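Beta-glucuronidase (uncultured Clostridium sp., PDB 6U7J) hydrolyses beta-glucuronides as a gut microbial family 2 glycoside hydrolase and reactivates estrogens by removing their glucuronic acid. Local coordinates at the interface of chains A and B. Sequence-based numbering; all coordinates share one arbitrary frame. Chains: chain A/B, Beta-glucuronidase.

Contact 1: the interface of chains A and B. Residues chain A 323-324, 327, 331; chain B 53, 64-66.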
loop_
_atom_site.group_PDB
_atom_site.type_symbol
_atom_site.label_atom_id
_atom_site.label_comp_id
_atom_site.label_asym_id
_atom_site.label_seq_id
_atom_site.Cartn_x
_atom_site.Cartn_y
_atom_site.Cartn_z
ATOM N N VAL A 323 -4.929 6.469 25.484
ATOM C CA VAL A 323 -6.370 6.711 25.420
ATOM C C VAL A 323 -6.951 6.140 24.132
ATOM O O VAL A 323 -8.021 5.518 24.135
ATOM C CB VAL A 323 -6.699 8.207 25.554
ATOM C CG1 VAL A 323 -8.221 8.378 25.601
ATOM C CG2 VAL A 323 -6.035 8.804 26.812
ATOM N N ARG A 324 -6.266 6.358 23.007
ATOM C CA ARG A 324 -6.746 5.819 21.740
ATOM C C ARG A 324 -6.878 4.303 21.809
ATOM O O ARG A 324 -7.858 3.741 21.310
ATOM C CB ARG A 324 -5.808 6.251 20.605
ATOM C CG ARG A 324 -6.057 5.559 19.257
ATOM C CD ARG A 324 -7.397 5.961 18.636
ATOM N NE ARG A 324 -7.537 5.382 17.295
ATOM C CZ ARG A 324 -8.584 5.573 16.507
ATOM N NH1 ARG A 324 -9.604 6.335 16.910
ATOM N NH2 ARG A 324 -8.608 5.009 15.314
ATOM N N GLU A 327 -10.018 3.453 23.790
ATOM C CA GLU A 327 -11.175 3.654 22.911
ATOM C C GLU A 327 -11.312 2.503 21.929
ATOM O O GLU A 327 -12.420 2.031 21.663
ATOM C CB GLU A 327 -11.052 4.979 22.151
ATOM C CG GLU A 327 -11.217 6.226 23.016
ATOM C CD GLU A 327 -12.693 6.546 23.266
ATOM O OE1 GLU A 327 -13.518 6.229 22.375
ATOM O OE2 GLU A 327 -13.025 7.103 24.343
ATOM N N TRP A 331 -14.375 0.016 21.651
ATOM C CA TRP A 331 -15.112 -0.099 20.396
ATOM C C TRP A 331 -15.217 -1.550 19.953
ATOM O O TRP A 331 -16.278 -2.005 19.512
ATOM C CB TRP A 331 -14.419 0.737 19.320
ATOM C CG TRP A 331 -14.951 0.561 17.931
ATOM C CD1 TRP A 331 -16.023 1.204 17.376
ATOM C CD2 TRP A 331 -14.426 -0.308 16.908
ATOM N NE1 TRP A 331 -16.193 0.790 16.060
ATOM C CE2 TRP A 331 -15.230 -0.136 15.756
ATOM C CE3 TRP A 331 -13.348 -1.207 16.853
ATOM C CZ2 TRP A 331 -14.992 -0.824 14.569
ATOM C CZ3 TRP A 331 -13.114 -1.888 15.666
ATOM C CH2 TRP A 331 -13.946 -1.705 14.546
ATOM N N ILE B 53 -15.564 11.353 29.411
ATOM C CA ILE B 53 -14.602 10.383 28.922
ATOM C C ILE B 53 -13.212 10.918 29.266
ATOM O O ILE B 53 -13.062 12.031 29.763
ATOM C CB ILE B 53 -14.749 10.129 27.404
ATOM C CG1 ILE B 53 -14.695 11.435 26.614
ATOM C CG2 ILE B 53 -16.071 9.396 27.105
ATOM C CD1 ILE B 53 -14.299 11.258 25.133
ATOM N N ILE B 64 -8.924 11.012 18.658
ATOM C CA ILE B 64 -8.699 10.118 19.788
ATOM C C ILE B 64 -9.780 9.036 19.849
ATOM O O ILE B 64 -9.483 7.869 20.136
ATOM C CB ILE B 64 -8.636 10.932 21.105
ATOM C CG1 ILE B 64 -7.436 11.899 21.113
ATOM C CG2 ILE B 64 -8.550 10.011 22.298
ATOM C CD1 ILE B 64 -6.069 11.205 21.237
ATOM N N THR B 65 -11.051 9.402 19.623
ATOM C CA THR B 65 -12.136 8.450 19.822
ATOM C C THR B 65 -12.522 7.763 18.511
ATOM O O THR B 65 -12.011 8.074 17.431
ATOM C CB THR B 65 -13.369 9.120 20.448
ATOM O OG1 THR B 65 -14.014 9.978 19.499
ATOM C CG2 THR B 65 -12.986 9.918 21.725
ATOM N N THR B 66 -13.430 6.797 18.626
ATOM C CA THR B 66 -13.981 6.085 17.480
ATOM C C THR B 66 -15.256 6.731 16.975
ATOM O O THR B 66 -15.886 6.208 16.055
ATOM C CB THR B 66 -14.241 4.627 17.848
ATOM O OG1 THR B 66 -15.218 4.580 18.900
ATOM C CG2 THR B 66 -12.937 3.972 18.333
#

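Contact 2: the interface of chains A and B. Residues chain A 15, 20-23; chain B 20, 22-23.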
loop_
_atom_site.group_PDB
_atom_site.type_symbol
_atom_site.label_atom_id
_atom_site.label_comp_id
_atom_site.label_asym_id
_atom_site.label_seq_id
_atom_site.Cartn_x
_atom_site.Cartn_y
_atom_site.Cartn_z
ATOM N N ASP A 15 0.645 14.466 44.002
ATOM C CA ASP A 15 0.652 15.893 44.294
ATOM C C ASP A 15 -0.504 16.201 45.235
ATOM O O ASP A 15 -1.649 15.839 44.949
ATOM C CB ASP A 15 0.485 16.726 43.024
ATOM C CG ASP A 15 1.783 16.924 42.271
ATOM O OD1 ASP A 15 2.744 17.479 42.850
ATOM O OD2 ASP A 15 1.835 16.533 41.084
ATOM N N GLN A 20 4.938 17.055 46.504
ATOM C CA GLN A 20 5.003 17.756 45.229
ATOM C C GLN A 20 5.896 16.999 44.258
ATOM O O GLN A 20 6.923 16.450 44.659
ATOM C CB GLN A 20 5.521 19.185 45.411
ATOM C CG GLN A 20 5.123 20.158 44.303
ATOM C CD GLN A 20 5.940 21.441 44.381
ATOM O OE1 GLN A 20 6.348 21.998 43.364
ATOM N NE2 GLN A 20 6.207 21.893 45.595
ATOM N N ILE A 21 5.509 16.999 42.983
ATOM C CA ILE A 21 6.233 16.305 41.921
ATOM C C ILE A 21 6.818 17.329 40.955
ATOM O O ILE A 21 6.119 18.245 40.506
ATOM C CB ILE A 21 5.315 15.325 41.168
ATOM C CG1 ILE A 21 4.838 14.197 42.086
ATOM C CG2 ILE A 21 6.015 14.787 39.931
ATOM C CD1 ILE A 21 3.649 13.386 41.504
ATOM N N LYS A 22 8.083 17.150 40.601
ATOM C CA LYS A 22 8.715 17.906 39.527
ATOM C C LYS A 22 9.082 16.941 38.397
ATOM O O LYS A 22 9.901 16.033 38.589
ATOM C CB LYS A 22 9.942 18.649 40.054
ATOM C CG LYS A 22 10.702 19.421 38.999
ATOM C CD LYS A 22 9.980 20.715 38.634
ATOM C CE LYS A 22 9.884 20.884 37.116
ATOM N NZ LYS A 22 9.147 22.128 36.734
ATOM N N GLU A 23 8.462 17.123 37.232
ATOM C CA GLU A 23 8.738 16.288 36.062
ATOM C C GLU A 23 10.071 16.674 35.432
ATOM O O GLU A 23 10.331 17.857 35.201
ATOM C CB GLU A 23 7.620 16.429 35.024
ATOM C CG GLU A 23 6.200 16.357 35.600
ATOM C CD GLU A 23 5.735 14.931 35.843
ATOM O OE1 GLU A 23 6.441 14.004 35.387
ATOM O OE2 GLU A 23 4.671 14.731 36.492
ATOM N N GLN B 20 9.324 27.952 40.117
ATOM C CA GLN B 20 9.050 26.536 39.973
ATOM C C GLN B 20 7.841 26.346 39.071
ATOM O O GLN B 20 6.914 27.161 39.072
ATOM C CB GLN B 20 8.828 25.867 41.342
ATOM C CG GLN B 20 9.112 24.375 41.322
ATOM C CD GLN B 20 8.667 23.689 42.596
ATOM O OE1 GLN B 20 8.477 24.333 43.638
ATOM N NE2 GLN B 20 8.485 22.375 42.521
ATOM N N LYS B 22 4.837 23.603 37.762
ATOM C CA LYS B 22 4.056 22.385 37.938
ATOM C C LYS B 22 3.301 22.118 36.639
ATOM O O LYS B 22 2.446 22.920 36.240
ATOM C CB LYS B 22 3.089 22.529 39.111
ATOM C CG LYS B 22 2.134 21.380 39.239
ATOM C CD LYS B 22 2.831 20.193 39.894
ATOM C CE LYS B 22 2.606 18.920 39.118
ATOM N NZ LYS B 22 3.422 17.820 39.690
ATOM N N GLU B 23 3.612 21.001 35.982
ATOM C CA GLU B 23 2.896 20.620 34.767
ATOM C C GLU B 23 1.538 20.029 35.116
ATOM O O GLU B 23 1.416 19.226 36.042
ATOM C CB GLU B 23 3.703 19.605 33.950
ATOM C CG GLU B 23 5.218 19.799 33.995
ATOM C CD GLU B 23 5.745 20.602 32.827
ATOM O OE1 GLU B 23 4.962 20.856 31.890
ATOM O OE2 GLU B 23 6.947 20.979 32.838
#

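Contact 1: the interface of chains A and B
A:Glu327 presses its bent side chain against the loop B:Ile64 to B:Thr66, in an interface where the TIM-barrel domain of one glycoside hydrolase family 2 subunit meets the sugar-binding domain of the other. It stands on helix 319-331 and buries 65 Å² against chain B. Its CB lies 3.9 Å from the carbonyl O of B:Ile64, and CG passes the same oxygen before nearing CA of B:Thr65. The chain then folds at chi2 (-81°), which lays the carboxylate alongside B:Thr65, the two side chains pointing the same way. There the carboxylate carbon CD sits 3.7 Å from the methyl CG2 of B:Thr65, while OE1 is 3.5 Å from CB of the same threonine. These are van der Waals contacts. OE2 faces the methyl CG2 of B:Thr65, with CD1 of B:Ile53 farther off at 4.4 Å.

One turn back, the guanidinium of A:Arg324 turns its edge to the loop, with the carbonyl oxygens of B:Ile64 and B:Thr65 in its plane. NH1 comes within 3.0 Å of B:Thr65 O, but the N-H direction does not support a hydrogen bond. At the two ends of the patch the contacts are apolar: CG1 of A:Val323 meets CG2 of B:Ile64 at 3.7 Å, and CB of A:Trp331 meets the methyl CG2 of B:Thr66 at 3.7 Å. The hydroxyl OG1 of B:Thr66 lies near indole CD1.

Contact 2: the interface of chains A and B
B:Lys22, on strand 20-23 of chain B, reaches across to strand 20-23 and the loop residue A:Asp15 of chain A, in the N-terminal part of this family 2 glycoside hydrolase. Lysine and aspartate meet tip to tip: NZ is 2.5 Å from the carboxylate oxygen OD2 of A:Asp15, a salt bridge and hydrogen bond. The ammonium comes from the syn side of OD2, 25° out of the carboxylate plane. A second hydrogen bond, of 2.8 Å, runs from the same NZ to the backbone O of A:Ile21, with an angle of 122° at the oxygen and the donor tilted from the carbonyl plane. Two chain A oxygens thus grip one ammonium, and B:Lys22 buries 87 Å², more than any other residue of the patch.

The lysine gets there by leaving the backbone with CG anti to the backbone N (chi1 173°) and then bending at chi2 and chi3. Its CE also packs against the carboxylate, 3.8 Å from CG of A:Asp15. On the receiving side, the backbone N of A:Ile21 donates to OD1 of A:Asp15 over 2.8 Å. This second-shell bond also uses the syn side and would restrain rotation of the carboxylate, fixing OD2 toward the lysine. The same isoleucine therefore positions the aspartate through its N and binds the ammonium through its O.

Farther out, A:Glu23 and B:Glu23 cross. Their nearest atoms are the CG methylenes, 3.9 Å apart, and the carboxylate planes are steeply turned against each other. NZ of B:Lys22 stands 4.6 Å from OE2 of A:Glu23, too far for a bond, though its positive charge may ease the pairing of the two glutamates. A:Gln20 and B:Gln20 also point tip to tip, but their amides are modelled too close together, and their relative orientation is doubtful.

The C-alpha centres of contact 1 and contact 2 lie about 28 Å apart, and the two share no residue. Both belong to one two-fold symmetric interface between chains A and B, so each recurs with the chains exchanged. Contact 1 sets helix 319-331 of one subunit against a loop of the other, whereas contact 2 brings the two copies of strand 20-23 together and so probably lies close to the axis. Contact 1 is mainly van der Waals, whereas contact 2 adds a salt bridge and a hydrogen bond to the backbone. The deposited assembly holds four copies, and this dimer interface may be one of its building contacts.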